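Local coordinates for protein Lic12234 (Leptospira interrogans, PDB 4TZH) that is of unknown function but folds as a leucine-rich-repeat solenoid and may act as a virulence factor of this pathogen, at residues Arg159-Trp164 with Arg174-Leu179; Lys8-Ala13 with Ile32-Ile37. One frame throughout, in Å; residues are numbered along the deposited sequence.

Contact 1 (Arg159-Trp164 with Arg174-Leu179)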
loop_
_atom_site.group_PDB
_atom_site.type_symbol
_atom_site.label_atom_id
_atom_site.label_comp_id
_atom_site.label_asym_id
_atom_site.label_seq_id
_atom_site.Cartn_x
_atom_site.Cartn_y
_atom_site.Cartn_z
ATOM N N ARG A 159 12.468 8.630 5.345
ATOM C CA ARG A 159 12.625 10.032 5.731
ATOM C C ARG A 159 11.531 10.503 6.660
ATOM O O ARG A 159 11.728 11.450 7.421
ATOM C CB ARG A 159 12.758 10.923 4.485
ATOM C CG ARG A 159 14.032 10.625 3.648
ATOM C CD ARG A 159 15.331 10.753 4.457
ATOM N NE ARG A 159 16.520 10.232 3.768
ATOM C CZ ARG A 159 17.247 9.189 4.168
ATOM N NH1 ARG A 159 16.909 8.511 5.258
ATOM N NH2 ARG A 159 18.309 8.807 3.474
ATOM N N ILE A 160 10.357 9.860 6.593
ATOM C CA ILE A 160 9.230 10.178 7.466
ATOM C C ILE A 160 8.627 8.907 7.982
ATOM O O ILE A 160 8.233 8.037 7.181
ATOM C CB ILE A 160 8.123 11.011 6.773
ATOM C CG1 ILE A 160 8.677 12.351 6.229
ATOM C CG2 ILE A 160 6.971 11.265 7.753
ATOM C CD1 ILE A 160 7.581 13.227 5.596
ATOM N N LEU A 161 8.516 8.808 9.321
ATOM C CA LEU A 161 7.800 7.706 9.947
ATOM C C LEU A 161 6.670 8.344 10.767
ATOM O O LEU A 161 6.977 9.044 11.746
ATOM C CB LEU A 161 8.718 6.865 10.852
ATOM C CG LEU A 161 8.043 5.762 11.645
ATOM C CD1 LEU A 161 7.397 4.720 10.722
ATOM C CD2 LEU A 161 9.057 5.063 12.574
ATOM N N ASN A 162 5.401 8.164 10.371
ATOM C CA ASN A 162 4.310 8.834 11.078
ATOM C C ASN A 162 3.540 7.838 11.922
ATOM O O ASN A 162 2.900 6.928 11.383
ATOM C CB ASN A 162 3.422 9.536 10.061
ATOM C CG ASN A 162 2.490 10.484 10.762
ATOM O OD1 ASN A 162 1.935 10.158 11.802
ATOM N ND2 ASN A 162 2.425 11.736 10.252
ATOM N N LEU A 163 3.625 8.015 13.232
ATOM C CA LEU A 163 2.977 7.132 14.212
ATOM C C LEU A 163 1.926 7.888 15.007
ATOM O O LEU A 163 1.519 7.415 16.065
ATOM C CB LEU A 163 4.019 6.514 15.195
ATOM C CG LEU A 163 5.153 5.745 14.490
ATOM C CD1 LEU A 163 6.200 5.284 15.503
ATOM C CD2 LEU A 163 4.613 4.542 13.747
ATOM N N TRP A 164 1.462 9.057 14.513
ATOM C CA TRP A 164 0.463 9.811 15.273
ATOM C C TRP A 164 -0.754 8.972 15.632
ATOM O O TRP A 164 -1.157 8.085 14.882
ATOM C CB TRP A 164 -0.046 11.000 14.463
ATOM C CG TRP A 164 0.931 12.153 14.337
ATOM C CD1 TRP A 164 1.916 12.515 15.212
ATOM C CD2 TRP A 164 0.934 13.135 13.301
ATOM N NE1 TRP A 164 2.553 13.666 14.761
ATOM C CE2 TRP A 164 1.983 14.048 13.580
ATOM C CE3 TRP A 164 0.188 13.309 12.136
ATOM C CZ2 TRP A 164 2.266 15.139 12.750
ATOM C CZ3 TRP A 164 0.465 14.392 11.312
ATOM C CH2 TRP A 164 1.508 15.275 11.608
ATOM N N ARG A 174 12.488 6.959 22.738
ATOM C CA ARG A 174 13.931 6.789 22.590
ATOM C C ARG A 174 14.273 5.477 21.877
ATOM O O ARG A 174 15.209 5.452 21.072
ATOM C CB ARG A 174 14.616 6.886 23.978
ATOM C CG ARG A 174 16.121 6.741 23.991
ATOM C CD ARG A 174 16.669 6.967 25.403
ATOM N NE ARG A 174 16.245 8.253 25.970
ATOM C CZ ARG A 174 17.047 9.119 26.583
ATOM N NH1 ARG A 174 18.338 8.849 26.733
ATOM N NH2 ARG A 174 16.562 10.260 27.056
ATOM N N ASN A 175 13.521 4.403 22.169
ATOM C CA ASN A 175 13.775 3.093 21.555
ATOM C C ASN A 175 13.522 3.111 20.045
ATOM O O ASN A 175 14.309 2.546 19.277
ATOM C CB ASN A 175 12.946 2.006 22.243
ATOM C CG ASN A 175 13.330 1.755 23.693
ATOM O OD1 ASN A 175 13.941 2.591 24.377
ATOM N ND2 ASN A 175 12.954 0.600 24.202
ATOM N N ILE A 176 12.438 3.795 19.640
ATOM C CA ILE A 176 12.047 3.960 18.236
ATOM C C ILE A 176 13.149 4.749 17.517
ATOM O O ILE A 176 13.650 4.341 16.464
ATOM C CB ILE A 176 10.658 4.684 18.160
ATOM C CG1 ILE A 176 9.526 3.864 18.842
ATOM C CG2 ILE A 176 10.281 5.102 16.717
ATOM C CD1 ILE A 176 9.108 2.517 18.169
ATOM N N ARG A 177 13.529 5.885 18.105
ATOM C CA ARG A 177 14.541 6.753 17.518
ATOM C C ARG A 177 15.879 6.053 17.430
ATOM O O ARG A 177 16.584 6.247 16.439
ATOM C CB ARG A 177 14.645 8.087 18.262
ATOM C CG ARG A 177 13.352 8.898 18.182
ATOM C CD ARG A 177 13.486 10.246 18.861
ATOM N NE ARG A 177 12.321 11.107 18.602
ATOM C CZ ARG A 177 12.186 11.877 17.528
ATOM N NH1 ARG A 177 13.137 11.908 16.604
ATOM N NH2 ARG A 177 11.095 12.619 17.368
ATOM N N LYS A 178 16.213 5.195 18.434
ATOM C CA LYS A 178 17.464 4.437 18.407
ATOM C C LYS A 178 17.566 3.514 17.189
ATOM O O LYS A 178 18.675 3.295 16.699
ATOM C CB LYS A 178 17.646 3.630 19.699
ATOM C CG LYS A 178 18.520 4.322 20.735
ATOM C CD LYS A 178 18.674 3.492 22.012
ATOM C CE LYS A 178 20.103 3.034 22.248
ATOM N NZ LYS A 178 20.201 2.052 23.360
ATOM N N LEU A 179 16.419 3.015 16.653
ATOM C CA LEU A 179 16.455 2.152 15.468
ATOM C C LEU A 179 17.064 2.866 14.258
ATOM O O LEU A 179 17.639 2.209 13.382
ATOM C CB LEU A 179 15.052 1.635 15.085
ATOM C CG LEU A 179 14.270 0.815 16.112
ATOM C CD1 LEU A 179 12.888 0.510 15.581
ATOM C CD2 LEU A 179 15.017 -0.494 16.474
#

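Contact 2 (Lys8-Ala13 with Ile32-Ile37)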
loop_
_atom_site.group_PDB
_atom_site.type_symbol
_atom_site.label_atom_id
_atom_site.label_comp_id
_atom_site.label_asym_id
_atom_site.label_seq_id
_atom_site.Cartn_x
_atom_site.Cartn_y
_atom_site.Cartn_z
ATOM N N LYS A 8 -12.383 5.388 -17.004
ATOM C CA LYS A 8 -13.225 5.331 -15.808
ATOM C C LYS A 8 -14.231 4.202 -15.870
ATOM O O LYS A 8 -15.066 4.078 -14.966
ATOM C CB LYS A 8 -13.947 6.681 -15.630
ATOM C CG LYS A 8 -12.999 7.833 -15.295
ATOM C CD LYS A 8 -13.768 9.136 -15.182
ATOM C CE LYS A 8 -13.314 9.999 -14.040
ATOM N NZ LYS A 8 -14.405 10.900 -13.576
ATOM N N ASN A 9 -14.167 3.388 -16.950
ATOM C CA ASN A 9 -15.116 2.303 -17.122
ATOM C C ASN A 9 -14.396 1.038 -17.538
ATOM O O ASN A 9 -13.713 1.045 -18.564
ATOM C CB ASN A 9 -16.171 2.706 -18.112
ATOM C CG ASN A 9 -17.193 1.623 -18.340
ATOM O OD1 ASN A 9 -17.002 0.708 -19.133
ATOM N ND2 ASN A 9 -18.307 1.722 -17.663
ATOM N N LEU A 10 -14.551 -0.038 -16.759
ATOM C CA LEU A 10 -13.830 -1.264 -17.066
ATOM C C LEU A 10 -14.293 -1.887 -18.372
ATOM O O LEU A 10 -13.440 -2.328 -19.144
ATOM C CB LEU A 10 -13.920 -2.269 -15.902
ATOM C CG LEU A 10 -13.156 -3.612 -16.077
ATOM C CD1 LEU A 10 -11.644 -3.436 -16.295
ATOM C CD2 LEU A 10 -13.378 -4.562 -14.870
ATOM N N SER A 11 -15.627 -1.929 -18.634
ATOM C CA SER A 11 -16.060 -2.557 -19.877
ATOM C C SER A 11 -15.493 -1.868 -21.113
ATOM O O SER A 11 -15.032 -2.563 -22.036
ATOM C CB SER A 11 -17.580 -2.679 -19.926
ATOM O OG SER A 11 -18.267 -1.465 -19.668
ATOM N N ASP A 12 -15.492 -0.524 -21.129
ATOM C CA ASP A 12 -14.901 0.230 -22.235
ATOM C C ASP A 12 -13.395 -0.042 -22.301
ATOM O O ASP A 12 -12.894 -0.275 -23.394
ATOM C CB ASP A 12 -15.126 1.743 -22.085
ATOM C CG ASP A 12 -16.530 2.236 -22.348
ATOM O OD1 ASP A 12 -17.301 1.509 -23.018
ATOM O OD2 ASP A 12 -16.841 3.377 -21.938
ATOM N N ALA A 13 -12.690 -0.096 -21.141
ATOM C CA ALA A 13 -11.237 -0.368 -21.121
ATOM C C ALA A 13 -10.940 -1.706 -21.746
ATOM O O ALA A 13 -9.941 -1.815 -22.445
ATOM C CB ALA A 13 -10.694 -0.343 -19.686
ATOM N N ILE A 32 -16.249 -6.516 -5.285
ATOM C CA ILE A 32 -15.138 -7.325 -5.777
ATOM C C ILE A 32 -14.579 -6.644 -7.020
ATOM O O ILE A 32 -15.324 -5.995 -7.760
ATOM C CB ILE A 32 -15.537 -8.814 -6.051
ATOM C CG1 ILE A 32 -16.625 -8.943 -7.122
ATOM C CG2 ILE A 32 -15.911 -9.578 -4.788
ATOM C CD1 ILE A 32 -16.710 -10.401 -7.803
ATOM N N LEU A 33 -13.283 -6.774 -7.237
ATOM C CA LEU A 33 -12.676 -6.263 -8.455
ATOM C C LEU A 33 -12.734 -7.410 -9.458
ATOM O O LEU A 33 -12.172 -8.467 -9.173
ATOM C CB LEU A 33 -11.221 -5.845 -8.192
ATOM C CG LEU A 33 -10.440 -5.333 -9.405
ATOM C CD1 LEU A 33 -11.070 -4.012 -9.995
ATOM C CD2 LEU A 33 -8.956 -5.182 -9.099
ATOM N N PRO A 34 -13.390 -7.246 -10.631
ATOM C CA PRO A 34 -13.492 -8.356 -11.592
ATOM C C PRO A 34 -12.153 -8.914 -12.027
ATOM O O PRO A 34 -11.200 -8.142 -12.207
ATOM C CB PRO A 34 -14.227 -7.716 -12.782
ATOM C CG PRO A 34 -15.057 -6.666 -12.144
ATOM C CD PRO A 34 -14.133 -6.063 -11.111
ATOM N N LYS A 35 -12.092 -10.241 -12.259
ATOM C CA LYS A 35 -10.874 -10.929 -12.686
ATOM C C LYS A 35 -10.361 -10.427 -14.017
ATOM O O LYS A 35 -9.163 -10.524 -14.268
ATOM C CB LYS A 35 -11.114 -12.469 -12.748
ATOM C CG LYS A 35 -11.440 -13.079 -11.379
ATOM C CD LYS A 35 -11.684 -14.581 -11.465
ATOM C CE LYS A 35 -11.946 -15.209 -10.116
ATOM N NZ LYS A 35 -12.225 -16.666 -10.247
ATOM N N GLU A 36 -11.249 -9.856 -14.849
ATOM C CA GLU A 36 -10.917 -9.373 -16.186
ATOM C C GLU A 36 -9.925 -8.215 -16.130
ATOM O O GLU A 36 -9.343 -7.895 -17.166
ATOM C CB GLU A 36 -12.178 -9.002 -16.981
ATOM C CG GLU A 36 -13.018 -10.206 -17.384
ATOM C CD GLU A 36 -13.832 -10.860 -16.281
ATOM O OE1 GLU A 36 -14.137 -10.183 -15.270
ATOM O OE2 GLU A 36 -14.161 -12.059 -16.428
ATOM N N ILE A 37 -9.667 -7.637 -14.918
ATOM C CA ILE A 37 -8.627 -6.620 -14.767
ATOM C C ILE A 37 -7.288 -7.163 -15.319
ATOM O O ILE A 37 -6.482 -6.374 -15.813
ATOM C CB ILE A 37 -8.485 -6.229 -13.251
ATOM C CG1 ILE A 37 -7.599 -4.975 -13.054
ATOM C CG2 ILE A 37 -7.929 -7.395 -12.365
ATOM C CD1 ILE A 37 -8.320 -3.694 -13.401
#

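Contact 1 (Arg159-Trp164 with Arg174-Leu179)
L161 and L163 each present one methyl to the CG2 branch of I176: L161 CD2 lies 4.3 Å from I176 CG2, and L163 CD1 is also 4.3 Å from I176 CG2. The two leucine methyls are themselves 4.1 Å apart (L161 CD2 to L163 CD1), so three methyl groups form a nearly equilateral triangle. The leucines reach it by different routes: L161 carries CG anti to its amide nitrogen (chi1 175°), L163 anti to its carbonyl carbon (chi1 -56°). All three residues are buried, and the core continues through L138 and I187 of the flanking strands. This is a beta-alpha-beta unit at the C-terminal end of the leucine-rich repeats, with helix 173-179 packed on the side of the chain that bears L161 and L163.

The outward side is more open and mixed in character: I160 and W164 are exposed and N162 partly so. There N162 OD1 accepts from W164 N at 3.0 Å, an Asx turn with the donor nearly in line with the carbonyl. N162 ND2 sits 3.3 Å above the plane of the indole, offset toward its rim, while W164 NE1 bonds to E188. On the helix, exposed R177 pairs with E173.

With no hydrogen bond across and only 78 Å² of surface buried between the segments, the contact depends on burial and shape, not on directional bonds.

Contact 2 (Lys8-Ala13 with Ile32-Ile37)
L10 CD2 comes obliquely over one face of the puckered pyrrolidine ring of P34, displaced toward CB, CG and CD, and lies 3.8 Å from P34 CG and 3.9 Å from P34 CB. The truly flat side-chain group that matters here is the amide of N9, which works through its plane: N9 OD1 takes two donors there, both from its own side of the contact. The contact lies at the N-terminal end of a leucine-rich-repeat solenoid, where the short helix 10-13, which precedes the first strand, packs against the L33-P34-K35-E36-I37 segment, an LPxxI sequence in the connection that leads from strand 22-24 to strand 45-47.

L10 carries the helix side of the contact. Its CG stands anti to the backbone nitrogen (chi1 -178°), which sends the branched end across to the loop and divides the work between two methyls. The side chains of L10 and P34 run past each other in opposite directions, with CD2 the methyl that meets the ring, while L10 CD1 approaches I37 CD1 at 4.4 Å, a looser contact. L10 and I37, the latter in the 3-10 turn that begins at K35, both pack on L23 of strand 22-24; L33 carries the packing onward to L48 and P57.

The helix that carries L10 is capped at its start by N9: D12 N donates to N9 OD1 at an N-H...O angle of 167°. The same oxygen is gripped a second time, on a lone pair, by the hydroxyl of S11, with S11 OG only 2.6 Å from N9 OD1.

From the N terminus, the chain first makes the short helix 10-13, runs through strand 22-24, and returns in the following loop to close contact 2, a circuit of 18 intervening residues. It then adds one parallel strand after another before contact 1 opens at strand 160-162 and closes only nine residues later on helix 173-179, ahead of the last strand, 186-188. The two contacts therefore follow in series, neither nested nor crossed. Their centres stand 40 Å apart on opposite sides of the chain's centre, and their nearest atoms are about 27 Å apart. Each ties together one end of the elongated solenoid, and the intervening repeats separate them.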